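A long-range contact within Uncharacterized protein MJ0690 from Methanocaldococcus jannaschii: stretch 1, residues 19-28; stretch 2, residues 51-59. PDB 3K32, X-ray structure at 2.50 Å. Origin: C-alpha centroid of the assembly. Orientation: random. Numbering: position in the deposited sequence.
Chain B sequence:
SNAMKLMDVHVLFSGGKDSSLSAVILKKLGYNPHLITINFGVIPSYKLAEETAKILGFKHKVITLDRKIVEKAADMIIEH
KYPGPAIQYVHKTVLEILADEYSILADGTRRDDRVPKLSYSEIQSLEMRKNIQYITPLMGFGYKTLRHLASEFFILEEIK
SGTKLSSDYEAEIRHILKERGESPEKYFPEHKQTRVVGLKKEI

Stretch 1 (19-28) SSLSAVILKK
Stretch 2 51-59: ETAKILGFK

Two segments distant in sequence can be brought together by van der Waals packing without a hydrogen bond between them, and this contact is a compact example: only 257 Å² is buried, both sides summed. Stretch 1 is helical throughout, with phi/psi near -58/-45 and regular i to i+4 bonds such as Lys27 N to Ala23 O at 2.9 Å. Stretch 2 is helical through Leu56 and ends in a Schellman motif: Gly57 takes phi/psi of 72/31, a positive phi that favours glycine, while Gly57 N bonds Lys54 O (2.9 Å) and Phe58 N bonds Ala53 O (2.8 Å). Phe58 then extends at -108/146.

Along stretch 1, Ser19 makes no contact across the interface; its carbonyl O accepts a 2.6 Å hydrogen bond from OG of Ser22, whose chi1 is p. Ser20 points toward stretch 2, its CA 7.9 Å from that of Leu56. Its chi1 is m, and OG lies 3.8 Å from both Thr52 CG2 and Leu56 CD2; these are van der Waals contacts, the buried hydroxyl being satisfied by hydrogen bonding elsewhere in the structure. Thr52 (chi1 m) and Leu56 (chi1 -81°, chi2 34°), both buried, point toward stretch 1. Leu21 points away.

One turn on from Ser20, buried Ala23 points toward Phe58, with their CA atoms 8.3 Å apart. The small methyl allows close approach: Ala23 CB sits 3.6 Å from Phe58 CE2, an apolar contact. Phe58, pointing toward stretch 1 with chi1 -70° and chi2 -43°, contributes the largest covered area, 83 Å². Val24, buried, chi1 t, points sideways; Val24 N lies 4.1 Å from Phe58 CE2. Exposed Lys27 points toward stretch 2, chi1 to chi3 t and chi4 p. Its methylenes cross the ring plane at the edge, Lys27 CD a tight 3.0 Å from Phe58 CE1, while charged NZ stays out of contact.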

# COMPACT_ATOMS: atom_id res chain seq x y z
N SER B 19 7.89 -5.81 -8.05
CA SER B 19 9.03 -5.00 -7.64
C SER B 19 9.18 -3.79 -8.55
O SER B 19 9.46 -2.69 -8.10
CB SER B 19 10.30 -5.86 -7.67
OG SER B 19 11.39 -5.18 -7.07
N SER B 20 9.01 -4.00 -9.85
CA SER B 20 9.12 -2.93 -10.83
C SER B 20 8.00 -1.91 -10.64
O SER B 20 8.24 -0.72 -10.73
CB SER B 20 9.07 -3.51 -12.24
OG SER B 20 10.13 -4.42 -12.44
N LEU B 21 6.79 -2.38 -10.37
CA LEU B 21 5.68 -1.49 -10.04
C LEU B 21 6.02 -0.63 -8.83
O LEU B 21 5.66 0.56 -8.80
CB LEU B 21 4.39 -2.27 -9.79
CG LEU B 21 3.67 -2.84 -11.01
CD1 LEU B 21 2.35 -3.49 -10.60
CD2 LEU B 21 3.44 -1.76 -12.06
N SER B 22 6.70 -1.20 -7.84
CA SER B 22 7.03 -0.39 -6.67
C SER B 22 7.95 0.76 -7.09
O SER B 22 7.72 1.91 -6.71
CB SER B 22 7.60 -1.20 -5.50
OG SER B 22 8.90 -1.68 -5.76
N ALA B 23 8.98 0.44 -7.86
CA ALA B 23 9.89 1.45 -8.40
C ALA B 23 9.08 2.56 -9.06
O ALA B 23 9.15 3.72 -8.65
CB ALA B 23 10.84 0.83 -9.42
N VAL B 24 8.32 2.16 -10.07
CA VAL B 24 7.51 3.06 -10.87
C VAL B 24 6.60 3.94 -10.04
O VAL B 24 6.45 5.12 -10.28
CB VAL B 24 6.64 2.24 -11.85
CG1 VAL B 24 5.65 3.15 -12.58
CG2 VAL B 24 7.52 1.50 -12.84
N ILE B 25 5.98 3.36 -9.03
CA ILE B 25 5.13 4.17 -8.18
C ILE B 25 5.94 5.21 -7.43
O ILE B 25 5.58 6.39 -7.43
CB ILE B 25 4.32 3.29 -7.24
CG1 ILE B 25 3.35 2.46 -8.08
CG2 ILE B 25 3.59 4.14 -6.20
CD1 ILE B 25 2.62 1.39 -7.29
N LEU B 26 7.04 4.79 -6.80
CA LEU B 26 7.88 5.74 -6.08
C LEU B 26 8.24 6.90 -7.00
O LEU B 26 8.14 8.08 -6.61
CB LEU B 26 9.14 5.05 -5.56
CG LEU B 26 9.19 4.50 -4.11
CD1 LEU B 26 7.87 4.67 -3.32
CD2 LEU B 26 9.68 3.06 -4.06
N LYS B 27 8.62 6.57 -8.24
CA LYS B 27 8.98 7.59 -9.21
C LYS B 27 7.81 8.51 -9.55
O LYS B 27 7.99 9.71 -9.71
CB LYS B 27 9.58 6.99 -10.48
CG LYS B 27 9.87 8.04 -11.52
CD LYS B 27 10.82 7.54 -12.60
CE LYS B 27 11.11 8.62 -13.64
NZ LYS B 27 11.46 9.94 -13.02
N LYS B 28 6.61 7.94 -9.64
CA LYS B 28 5.40 8.72 -9.86
C LYS B 28 5.22 9.75 -8.75
O LYS B 28 4.77 10.86 -9.00
CB LYS B 28 4.16 7.81 -9.90
CG LYS B 28 4.16 6.79 -11.03
CD LYS B 28 4.24 7.46 -12.36
CE LYS B 28 3.74 6.56 -13.48
NZ LYS B 28 3.66 7.29 -14.79
N GLU B 51 19.42 -5.90 -15.67
CA GLU B 51 18.84 -5.67 -16.98
C GLU B 51 17.51 -4.91 -16.86
O GLU B 51 17.25 -3.98 -17.62
CB GLU B 51 18.62 -7.01 -17.70
CG GLU B 51 19.89 -7.85 -17.82
CD GLU B 51 19.62 -9.26 -18.37
OE1 GLU B 51 18.44 -9.64 -18.51
OE2 GLU B 51 20.60 -9.97 -18.66
N THR B 52 16.69 -5.30 -15.89
CA THR B 52 15.39 -4.68 -15.72
C THR B 52 15.46 -3.21 -15.32
O THR B 52 14.66 -2.40 -15.81
CB THR B 52 14.52 -5.42 -14.72
OG1 THR B 52 14.42 -6.79 -15.11
CG2 THR B 52 13.13 -4.81 -14.71
N ALA B 53 16.41 -2.86 -14.46
CA ALA B 53 16.62 -1.47 -14.07
C ALA B 53 17.02 -0.63 -15.27
O ALA B 53 16.56 0.51 -15.43
CB ALA B 53 17.69 -1.36 -12.96
N LYS B 54 17.89 -1.18 -16.11
CA LYS B 54 18.26 -0.52 -17.35
C LYS B 54 17.02 -0.21 -18.17
O LYS B 54 16.81 0.93 -18.58
CB LYS B 54 19.24 -1.36 -18.15
CG LYS B 54 20.67 -1.31 -17.63
CD LYS B 54 21.32 0.05 -17.85
CE LYS B 54 21.47 0.35 -19.34
NZ LYS B 54 22.65 1.22 -19.63
N ILE B 55 16.18 -1.23 -18.39
CA ILE B 55 14.92 -1.08 -19.13
C ILE B 55 13.97 -0.04 -18.51
O ILE B 55 13.36 0.75 -19.23
CB ILE B 55 14.20 -2.44 -19.28
CG1 ILE B 55 15.01 -3.38 -20.16
CG2 ILE B 55 12.80 -2.26 -19.87
CD1 ILE B 55 14.44 -4.80 -20.22
N LEU B 56 13.85 -0.06 -17.19
CA LEU B 56 13.07 0.95 -16.47
C LEU B 56 13.76 2.32 -16.44
O LEU B 56 13.14 3.33 -16.12
CB LEU B 56 12.83 0.49 -15.03
CG LEU B 56 11.70 -0.51 -14.73
CD1 LEU B 56 11.51 -1.50 -15.84
CD2 LEU B 56 12.01 -1.21 -13.43
N GLY B 57 15.05 2.35 -16.76
CA GLY B 57 15.82 3.58 -16.64
C GLY B 57 16.13 4.03 -15.21
O GLY B 57 16.24 5.22 -14.93
N PHE B 58 16.28 3.08 -14.29
CA PHE B 58 16.60 3.45 -12.91
C PHE B 58 18.02 3.10 -12.53
O PHE B 58 18.57 2.10 -13.00
CB PHE B 58 15.63 2.79 -11.93
CG PHE B 58 14.24 3.34 -12.00
CD1 PHE B 58 14.04 4.71 -12.09
CD2 PHE B 58 13.14 2.50 -11.96
CE1 PHE B 58 12.76 5.23 -12.15
CE2 PHE B 58 11.87 3.02 -12.02
CZ PHE B 58 11.68 4.39 -12.11
N LYS B 59 18.62 3.92 -11.68
CA LYS B 59 19.95 3.63 -11.16
C LYS B 59 19.95 2.31 -10.38
O LYS B 59 19.04 2.05 -9.58
CB LYS B 59 20.42 4.76 -10.27
CG LYS B 59 20.33 6.13 -10.89
CD LYS B 59 20.45 7.20 -9.81
CE LYS B 59 20.05 8.58 -10.31
NZ LYS B 59 18.58 8.70 -10.52